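Local structure of XAC2610 protein (Xanthomonas axonopodis pv. citri, 4QTQ) at residues A[70-83]-A[91-105]. The protein binds calcium and is probably an immunity protein that inhibits a peptidoglycan hydrolase linked to the type IV secretion system Xanthomonas uses to kill other bacteria. Sequence-based numbering, arbitrary orientation.
With CA (calcium ion), chain B.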
loop_
_atom_site.group_PDB
_atom_site.type_symbol
_atom_site.label_atom_id
_atom_site.label_comp_id
_atom_site.label_asym_id
_atom_site.label_seq_id
_atom_site.Cartn_x
_atom_site.Cartn_y
_atom_site.Cartn_z
ATOM N N LEU A 70 12.396 -5.193 -1.074
ATOM C CA LEU A 70 11.232 -6.045 -0.812
ATOM C C LEU A 70 11.372 -6.718 0.560
ATOM O O LEU A 70 12.387 -7.390 0.843
ATOM C CB LEU A 70 11.084 -7.119 -1.902
ATOM C CG LEU A 70 9.896 -8.098 -1.752
ATOM C CD1 LEU A 70 8.561 -7.395 -1.903
ATOM C CD2 LEU A 70 9.987 -9.244 -2.749
ATOM N N TYR A 71 10.355 -6.520 1.396
ATOM C CA TYR A 71 10.245 -7.186 2.684
ATOM C C TYR A 71 9.310 -8.359 2.511
ATOM O O TYR A 71 8.111 -8.167 2.317
ATOM C CB TYR A 71 9.704 -6.237 3.750
ATOM C CG TYR A 71 10.701 -5.185 4.164
ATOM C CD1 TYR A 71 10.860 -4.021 3.421
ATOM C CD2 TYR A 71 11.478 -5.348 5.301
ATOM C CE1 TYR A 71 11.787 -3.063 3.784
ATOM C CE2 TYR A 71 12.401 -4.387 5.683
ATOM C CZ TYR A 71 12.556 -3.253 4.922
ATOM O OH TYR A 71 13.475 -2.295 5.301
ATOM N N VAL A 72 9.886 -9.557 2.583
ATOM C CA VAL A 72 9.174 -10.827 2.404
ATOM C C VAL A 72 8.826 -11.439 3.766
ATOM O O VAL A 72 9.691 -11.974 4.469
ATOM C CB VAL A 72 10.038 -11.829 1.599
ATOM C CG1 VAL A 72 9.306 -13.155 1.401
ATOM C CG2 VAL A 72 10.427 -11.233 0.256
ATOM N N ASP A 73 7.558 -11.346 4.135
ATOM C CA ASP A 73 7.079 -11.903 5.387
ATOM C C ASP A 73 6.508 -13.275 5.077
ATOM O O ASP A 73 5.430 -13.402 4.473
ATOM C CB ASP A 73 6.026 -10.978 6.001
ATOM C CG ASP A 73 5.532 -11.455 7.359
ATOM O OD1 ASP A 73 5.818 -12.611 7.769
ATOM O OD2 ASP A 73 4.827 -10.659 8.013
ATOM N N SER A 74 7.239 -14.309 5.486
ATOM C CA SER A 74 6.819 -15.680 5.243
ATOM C C SER A 74 5.586 -16.088 6.063
ATOM O O SER A 74 5.004 -17.129 5.794
ATOM C CB SER A 74 7.969 -16.663 5.496
ATOM O OG SER A 74 8.218 -16.774 6.886
ATOM N N ASN A 75 5.193 -15.266 7.036
ATOM C CA ASN A 75 3.974 -15.486 7.826
ATOM C C ASN A 75 2.770 -14.627 7.376
ATOM O O ASN A 75 1.670 -14.763 7.930
ATOM C CB ASN A 75 4.294 -15.261 9.315
ATOM C CG ASN A 75 5.373 -16.210 9.823
ATOM O OD1 ASN A 75 6.345 -15.802 10.455
ATOM N ND2 ASN A 75 5.214 -17.481 9.522
ATOM N N SER A 76 2.979 -13.755 6.378
ATOM C CA SER A 76 1.909 -12.927 5.802
ATOM C C SER A 76 2.314 -12.401 4.404
ATOM O O SER A 76 2.525 -11.204 4.189
ATOM C CB SER A 76 1.567 -11.774 6.747
ATOM O OG SER A 76 0.310 -11.205 6.422
ATOM N N THR A 77 2.399 -13.306 3.444
ATOM C CA THR A 77 3.102 -13.004 2.212
ATOM C C THR A 77 2.218 -12.325 1.161
ATOM O O THR A 77 2.530 -11.217 0.714
ATOM C CB THR A 77 3.764 -14.270 1.638
ATOM O OG1 THR A 77 4.370 -15.015 2.706
ATOM C CG2 THR A 77 4.823 -13.897 0.601
ATOM N N PHE A 78 1.111 -12.972 0.798
ATOM C CA PHE A 78 0.244 -12.486 -0.282
ATOM C C PHE A 78 -1.180 -12.269 0.174
ATOM O O PHE A 78 -1.743 -13.079 0.926
ATOM C CB PHE A 78 0.184 -13.480 -1.438
ATOM C CG PHE A 78 1.515 -13.831 -2.016
ATOM C CD1 PHE A 78 2.149 -12.971 -2.899
ATOM C CD2 PHE A 78 2.121 -15.042 -1.715
ATOM C CE1 PHE A 78 3.380 -13.299 -3.448
ATOM C CE2 PHE A 78 3.339 -15.382 -2.275
ATOM C CZ PHE A 78 3.970 -14.510 -3.140
ATOM N N TYR A 79 -1.770 -11.187 -0.319
ATOM C CA TYR A 79 -3.183 -10.912 -0.118
ATOM C C TYR A 79 -3.815 -10.462 -1.437
ATOM O O TYR A 79 -3.242 -9.667 -2.189
ATOM C CB TYR A 79 -3.369 -9.873 0.988
ATOM C CG TYR A 79 -4.784 -9.354 1.148
ATOM C CD1 TYR A 79 -5.727 -10.024 1.943
ATOM C CD2 TYR A 79 -5.180 -8.183 0.503
ATOM C CE1 TYR A 79 -7.016 -9.533 2.084
ATOM C CE2 TYR A 79 -6.459 -7.686 0.639
ATOM C CZ TYR A 79 -7.372 -8.349 1.425
ATOM O OH TYR A 79 -8.632 -7.809 1.522
ATOM N N HIS A 80 -4.992 -10.996 -1.717
ATOM C CA HIS A 80 -5.768 -10.625 -2.884
ATOM C C HIS A 80 -7.164 -10.288 -2.386
ATOM O O HIS A 80 -7.859 -11.134 -1.833
ATOM C CB HIS A 80 -5.770 -11.784 -3.888
ATOM C CG HIS A 80 -6.473 -11.488 -5.181
ATOM N ND1 HIS A 80 -6.817 -12.480 -6.075
ATOM C CD2 HIS A 80 -6.908 -10.328 -5.726
ATOM C CE1 HIS A 80 -7.424 -11.943 -7.118
ATOM N NE2 HIS A 80 -7.497 -10.639 -6.929
ATOM N N GLY A 81 -7.547 -9.028 -2.530
ATOM C CA GLY A 81 -8.836 -8.570 -2.048
ATOM C C GLY A 81 -8.894 -7.067 -1.928
ATOM O O GLY A 81 -7.924 -6.374 -2.274
ATOM N N PRO A 82 -10.025 -6.545 -1.428
ATOM C CA PRO A 82 -10.167 -5.102 -1.314
ATOM C C PRO A 82 -9.416 -4.526 -0.103
ATOM O O PRO A 82 -9.086 -5.263 0.849
ATOM C CB PRO A 82 -11.686 -4.908 -1.170
ATOM C CG PRO A 82 -12.245 -6.239 -0.747
ATOM C CD PRO A 82 -11.142 -7.259 -0.782
ATOM N N LEU A 83 -9.132 -3.224 -0.160
ATOM C CA LEU A 83 -8.572 -2.500 0.979
ATOM C C LEU A 83 -9.699 -1.837 1.789
ATOM O O LEU A 83 -9.836 -0.607 1.822
ATOM C CB LEU A 83 -7.541 -1.467 0.506
ATOM C CG LEU A 83 -6.345 -2.011 -0.296
ATOM C CD1 LEU A 83 -5.458 -0.870 -0.788
ATOM C CD2 LEU A 83 -5.537 -3.030 0.505
ATOM N N ARG A 91 -0.909 -6.746 7.567
ATOM C CA ARG A 91 0.179 -6.251 6.758
ATOM C C ARG A 91 0.644 -7.443 5.944
ATOM O O ARG A 91 0.869 -8.515 6.491
ATOM C CB ARG A 91 1.296 -5.750 7.664
ATOM C CG ARG A 91 2.579 -5.334 6.959
ATOM C CD ARG A 91 3.711 -5.137 7.960
ATOM N NE ARG A 91 3.997 -6.355 8.721
ATOM C CZ ARG A 91 4.860 -6.440 9.733
ATOM N NH1 ARG A 91 5.553 -5.375 10.131
ATOM N NH2 ARG A 91 5.033 -7.603 10.351
ATOM N N HIS A 92 0.745 -7.266 4.634
ATOM C CA HIS A 92 1.231 -8.312 3.738
ATOM C C HIS A 92 2.360 -7.741 2.916
ATOM O O HIS A 92 2.424 -6.535 2.725
ATOM C CB HIS A 92 0.115 -8.813 2.813
ATOM C CG HIS A 92 -0.879 -9.703 3.490
ATOM N ND1 HIS A 92 -1.926 -9.214 4.240
ATOM C CD2 HIS A 92 -0.992 -11.052 3.521
ATOM C CE1 HIS A 92 -2.638 -10.221 4.710
ATOM N NE2 HIS A 92 -2.091 -11.347 4.290
ATOM N N SER A 93 3.248 -8.610 2.431
ATOM C CA SER A 93 4.363 -8.176 1.570
ATOM C C SER A 93 3.909 -7.756 0.158
ATOM O O SER A 93 4.419 -6.779 -0.402
ATOM C CB SER A 93 5.407 -9.287 1.451
ATOM O OG SER A 93 6.000 -9.560 2.704
ATOM N N ILE A 94 2.964 -8.509 -0.419
ATOM C CA ILE A 94 2.558 -8.305 -1.813
ATOM C C ILE A 94 1.047 -8.417 -1.908
ATOM O O ILE A 94 0.488 -9.480 -1.619
ATOM C CB ILE A 94 3.215 -9.342 -2.750
ATOM C CG1 ILE A 94 4.727 -9.109 -2.827
ATOM C CG2 ILE A 94 2.593 -9.286 -4.150
ATOM C CD1 ILE A 94 5.491 -10.260 -3.436
ATOM N N ILE A 95 0.413 -7.313 -2.303
ATOM C CA ILE A 95 -1.061 -7.147 -2.305
ATOM C C ILE A 95 -1.614 -6.861 -3.723
ATOM O O ILE A 95 -1.178 -5.929 -4.412
ATOM C CB ILE A 95 -1.451 -5.980 -1.368
ATOM C CG1 ILE A 95 -1.092 -6.321 0.089
ATOM C CG2 ILE A 95 -2.930 -5.591 -1.510
ATOM C CD1 ILE A 95 -0.540 -5.141 0.866
ATOM N N LEU A 96 -2.568 -7.683 -4.135
ATOM C CA LEU A 96 -3.310 -7.546 -5.392
ATOM C C LEU A 96 -4.718 -7.019 -5.080
ATOM O O LEU A 96 -5.501 -7.660 -4.374
ATOM C CB LEU A 96 -3.410 -8.898 -6.100
ATOM C CG LEU A 96 -2.171 -9.792 -6.116
ATOM C CD1 LEU A 96 -2.527 -11.168 -6.657
ATOM C CD2 LEU A 96 -1.071 -9.161 -6.944
ATOM N N THR A 97 -5.019 -5.830 -5.587
ATOM C CA THR A 97 -6.212 -5.100 -5.208
ATOM C C THR A 97 -6.428 -3.998 -6.239
ATOM O O THR A 97 -5.461 -3.397 -6.717
ATOM C CB THR A 97 -6.060 -4.489 -3.794
ATOM O OG1 THR A 97 -7.313 -3.964 -3.358
ATOM C CG2 THR A 97 -5.008 -3.360 -3.770
ATOM N N ASP A 98 -7.685 -3.761 -6.609
ATOM C CA ASP A 98 -8.008 -2.718 -7.585
ATOM C C ASP A 98 -8.176 -1.439 -6.819
ATOM O O ASP A 98 -9.151 -1.259 -6.109
ATOM C CB ASP A 98 -9.294 -3.047 -8.355
ATOM C CG ASP A 98 -9.624 -2.016 -9.436
ATOM O OD1 ASP A 98 -8.707 -1.296 -9.917
ATOM O OD2 ASP A 98 -10.820 -1.944 -9.810
ATOM N N ILE A 99 -7.205 -0.554 -6.946
ATOM C CA ILE A 99 -7.191 0.678 -6.173
ATOM C C ILE A 99 -8.046 1.731 -6.870
ATOM O O ILE A 99 -8.791 2.457 -6.213
ATOM C CB ILE A 99 -5.740 1.180 -5.956
ATOM C CG1 ILE A 99 -4.980 0.177 -5.069
ATOM C CG2 ILE A 99 -5.724 2.571 -5.327
ATOM C CD1 ILE A 99 -3.496 0.432 -4.934
ATOM N N ASN A 100 -7.956 1.800 -8.194
ATOM C CA ASN A 100 -8.636 2.865 -8.935
ATOM C C ASN A 100 -10.007 2.500 -9.527
ATOM O O ASN A 100 -10.562 3.271 -10.308
ATOM C CB ASN A 100 -7.706 3.462 -10.006
ATOM C CG ASN A 100 -7.264 2.457 -11.046
ATOM O OD1 ASN A 100 -7.490 1.248 -10.930
ATOM N ND2 ASN A 100 -6.597 2.958 -12.062
ATOM N N GLY A 101 -10.547 1.344 -9.148
ATOM C CA GLY A 101 -11.927 0.980 -9.472
ATOM C C GLY A 101 -12.256 0.692 -10.931
ATOM O O GLY A 101 -13.427 0.688 -11.312
ATOM N N ASP A 102 -11.248 0.424 -11.750
ATOM C CA ASP A 102 -11.479 0.150 -13.167
ATOM C C ASP A 102 -11.670 -1.334 -13.486
ATOM O O ASP A 102 -11.768 -1.700 -14.646
ATOM C CB ASP A 102 -10.343 0.735 -14.019
ATOM C CG ASP A 102 -9.018 -0.016 -13.857
ATOM O OD1 ASP A 102 -8.880 -0.860 -12.950
ATOM O OD2 ASP A 102 -8.105 0.248 -14.659
ATOM N N GLY A 103 -11.716 -2.189 -12.471
ATOM C CA GLY A 103 -11.971 -3.615 -12.687
ATOM C C GLY A 103 -10.737 -4.480 -12.912
ATOM O O GLY A 103 -10.862 -5.697 -13.067
ATOM N N HIS A 104 -9.553 -3.868 -12.940
ATOM C CA HIS A 104 -8.312 -4.629 -13.033
ATOM C C HIS A 104 -7.436 -4.445 -11.802
ATOM O O HIS A 104 -7.198 -3.315 -11.373
ATOM C CB HIS A 104 -7.511 -4.238 -14.264
ATOM C CG HIS A 104 -6.512 -5.277 -14.648
ATOM N ND1 HIS A 104 -5.281 -5.384 -14.034
ATOM C CD2 HIS A 104 -6.588 -6.300 -15.529
ATOM C CE1 HIS A 104 -4.626 -6.405 -14.553
ATOM N NE2 HIS A 104 -5.399 -6.980 -15.458
ATOM N N GLU A 105 -6.937 -5.552 -11.251
ATOM C CA GLU A 105 -6.135 -5.476 -10.048
ATOM C C GLU A 105 -4.848 -4.709 -10.312
ATOM O O GLU A 105 -4.253 -4.781 -11.398
ATOM C CB GLU A 105 -5.774 -6.844 -9.481
ATOM C CG GLU A 105 -6.876 -7.507 -8.689
ATOM C CD GLU A 105 -7.713 -8.399 -9.559
ATOM O OE1 GLU A 105 -7.743 -8.169 -10.793
ATOM O OE2 GLU A 105 -8.338 -9.329 -9.011
HETATM CA CA CA B . -6.916 -0.976 -11.392
HETATM O O HOH W 1 3.669 -8.272 7.281
HETATM O O HOH W 2 -5.896 -0.349 -13.366
#
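Tyr79 and Ile95 sit at the middle of a parallel pair of beta strands, 78-80 and 94-97, within a mixed sheet; strand 94-97 runs on into an EF-hand-like calcium loop. The backbone ladder runs from Ser93 N to Ser76 O, from Ile94 N to Thr77 O, from Tyr79 N to Ile94 O, from Leu96 N to Tyr79 O and from Gly81 N to Leu96 O. Two hydroxyls add bonds of their own. Ser93 OG is gripped twice, donating to Tyr71 O (2.6 Å) and accepting from Asp73 N (2.8 Å), which ties strand 70-73 to the residue just before strand 94-97. At the far end, Thr97 OG1 donates to Gly81 O at 2.7 Å.

The imidazole of His92 is held between two groups: Tyr79 CB makes a CH-pi contact 3.5 Å from its centroid over one face, while Ser76 OG, which donates a hydrogen bond to Arg91 O, sits over the centre of the opposite face. The Tyr79 ring, placed by a chi1 of 171°, lies obliquely beside the imidazole and meets Ile95 CG2 at its edge. On the other side of the sheet, Phe78 and Ile94 lie side by side, with Val30 and Val32 of strand 28-33 packing against them.

Asp98, Asn100, Asp102 and the carbonyl of His104 bind calcium together with Asp106 and a water. Within the same loop, between the ligands His104 and Asp106, Glu105 OE2 accepts from His80 NE2 at 2.6 Å, nearly in the imidazole plane but on the anti side of a carboxylate turned 47° from the ring.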